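Local coordinates for conserved hypothetical protein (Bacteroides thetaiotaomicron, PDB 2FB0) that is of unknown function but belongs to the antibiotic biosynthesis monooxygenase family, is possibly an oxidoreductase and probably pairs through its beta-sheets as a dimer, at the interface of chains A and B. Coordinates in Å, arbitrary orientation; residue numbers count along the deposited sequence, not the author numbering. Chains: chain A/B, conserved hypothetical protein.

The interface of chains A and B. Residues chain A 6, 8, 10, 54, 56, 92; chain B 6, 8, 10, 54, 56.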
# COMPACT_ATOMS: atom_id res chain seq x y z
N ARG A 6 -6.27 -5.42 -8.01
CA ARG A 6 -5.60 -4.72 -6.93
C ARG A 6 -5.68 -3.21 -7.18
O ARG A 6 -5.30 -2.75 -8.26
CB ARG A 6 -4.14 -5.18 -6.80
CG ARG A 6 -3.24 -4.31 -5.89
CD ARG A 6 -3.71 -4.25 -4.42
NE ARG A 6 -4.09 -5.56 -3.90
CZ ARG A 6 -3.21 -6.49 -3.51
NH1 ARG A 6 -1.90 -6.24 -3.54
NH2 ARG A 6 -3.65 -7.67 -3.05
N ASN A 8 -4.28 0.46 -5.62
CA ASN A 8 -3.48 1.28 -4.73
C ASN A 8 -3.94 2.73 -4.90
O ASN A 8 -3.74 3.33 -5.96
CB ASN A 8 -1.98 1.19 -5.07
CG ASN A 8 -1.38 -0.21 -4.83
OD1 ASN A 8 -1.99 -1.09 -4.19
ND2 ASN A 8 -0.18 -0.41 -5.34
N PHE A 10 -3.50 6.41 -3.57
CA PHE A 10 -2.61 7.28 -2.81
C PHE A 10 -3.33 8.58 -2.51
O PHE A 10 -4.01 9.12 -3.37
CB PHE A 10 -1.31 7.51 -3.57
CG PHE A 10 -0.59 6.24 -3.91
CD1 PHE A 10 0.24 5.63 -2.97
CD2 PHE A 10 -0.76 5.63 -5.15
CE1 PHE A 10 0.90 4.44 -3.27
CE2 PHE A 10 -0.11 4.43 -5.46
CZ PHE A 10 0.72 3.83 -4.51
N MSE A 54 -2.40 5.74 2.06
CA MSE A 54 -2.87 4.99 0.91
C MSE A 54 -3.94 4.00 1.29
O MSE A 54 -4.03 3.58 2.45
CB MSE A 54 -1.71 4.31 0.16
CG MSE A 54 -0.98 3.21 0.93
SE MSE A 54 0.13 2.14 -0.29
CE MSE A 54 -1.42 1.45 -1.31
N CYS A 56 -5.27 0.34 0.13
CA CYS A 56 -4.97 -0.86 -0.62
C CYS A 56 -6.22 -1.73 -0.67
O CYS A 56 -6.83 -1.99 0.37
CB CYS A 56 -3.82 -1.63 0.04
SG CYS A 56 -3.13 -2.91 -1.03
N PHE A 92 -4.51 -2.53 -10.98
CA PHE A 92 -3.70 -3.61 -11.54
C PHE A 92 -4.51 -4.91 -11.52
O PHE A 92 -5.35 -5.12 -10.64
CB PHE A 92 -2.42 -3.82 -10.71
CG PHE A 92 -1.61 -2.56 -10.51
CD1 PHE A 92 -1.83 -1.75 -9.40
CD2 PHE A 92 -0.62 -2.20 -11.43
CE1 PHE A 92 -1.07 -0.58 -9.20
CE2 PHE A 92 0.13 -1.03 -11.24
CZ PHE A 92 -0.10 -0.23 -10.12
N ARG B 6 4.92 -2.76 -10.05
CA ARG B 6 4.43 -2.37 -8.74
C ARG B 6 4.56 -3.57 -7.79
O ARG B 6 4.08 -4.66 -8.09
CB ARG B 6 2.97 -1.90 -8.82
CG ARG B 6 2.24 -1.75 -7.46
CD ARG B 6 2.89 -0.71 -6.52
NE ARG B 6 3.26 0.53 -7.21
CZ ARG B 6 2.39 1.48 -7.54
NH1 ARG B 6 1.10 1.36 -7.21
NH2 ARG B 6 2.81 2.58 -8.18
N ASN B 8 3.57 -4.75 -3.84
CA ASN B 8 2.93 -4.58 -2.55
C ASN B 8 3.45 -5.69 -1.63
O ASN B 8 3.16 -6.87 -1.86
CB ASN B 8 1.41 -4.69 -2.66
CG ASN B 8 0.76 -3.55 -3.47
OD1 ASN B 8 1.39 -2.52 -3.79
ND2 ASN B 8 -0.51 -3.74 -3.81
N PHE B 10 3.39 -7.10 2.03
CA PHE B 10 2.65 -7.06 3.29
C PHE B 10 3.47 -7.73 4.37
O PHE B 10 4.07 -8.78 4.14
CB PHE B 10 1.28 -7.71 3.13
CG PHE B 10 0.45 -7.08 2.05
CD1 PHE B 10 -0.29 -5.93 2.31
CD2 PHE B 10 0.44 -7.61 0.77
CE1 PHE B 10 -1.04 -5.33 1.30
CE2 PHE B 10 -0.32 -7.02 -0.26
CZ PHE B 10 -1.06 -5.87 0.02
N MSE B 54 2.95 -2.39 5.34
CA MSE B 54 3.23 -2.78 3.97
C MSE B 54 4.29 -1.90 3.35
O MSE B 54 4.50 -0.76 3.78
CB MSE B 54 1.95 -2.83 3.11
CG MSE B 54 1.26 -1.48 2.89
SE MSE B 54 -0.05 -1.62 1.43
CE MSE B 54 1.32 -2.02 0.06
N CYS B 56 5.26 -0.42 -0.31
CA CYS B 56 4.80 -0.17 -1.67
C CYS B 56 5.98 0.30 -2.50
O CYS B 56 6.70 1.21 -2.09
CB CYS B 56 3.70 0.90 -1.66
SG CYS B 56 2.81 0.97 -3.23
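A:Asn8 and B:Asn8, on strands 5-12, meet tip to tip across the two-fold axis, where the beta-sheets of two antibiotic biosynthesis monooxygenase-type (ABM) folds face each other; dimers packed through their sheets are common in this family, so the pair is plausibly the biological one. The carboxamides form a reciprocal pair: as modelled, ND2 of A:Asn8 donates to OD1 of B:Asn8 at 3.1 Å, and the twin bond runs back. Each donor lies on a lone pair in the acceptor's carbonyl plane, but each acceptor is tilted out of the donor's amide plane and the bond is bent (143° at H); the amide planes are 42° apart. CG of each Asn8 stands anti to its own carbonyl carbon (chi1 -66°), which sends the amide across the interface.

A:Arg6 runs alongside B:Asn8, pointing the opposite way, its guanidinium nearly coplanar with the amide. Its NH1 comes within 2.9 Å of B:Asn8 ND2; two nitrogen donors so close suggest that both amides may be flipped, which would keep the Asn pair with directions reversed and put an oxygen beside each Arg6 NH1.

B:Phe10 points its rim at the same guanidinium, CZ lying 3.7 Å from A:Arg6 NH1, with ring and guanidinium almost perpendicular. SG of A:Cys56 (strand 52-59) touches that rim too, 3.8 Å from CZ of B:Phe10. Aliphatic CB and CG of B:Arg6 lie over the outer part of the A:Phe92 ring (strand 86-93), CB 3.7 Å from CZ, while NH1 reaches the CE1-CZ rim. Farther along the interface, the selenomethionines A:Met54 and B:Met54, standing in for methionine, cross obliquely, SE to SE 4.1 Å, and each selenium packs against CB of the partner's Cys56.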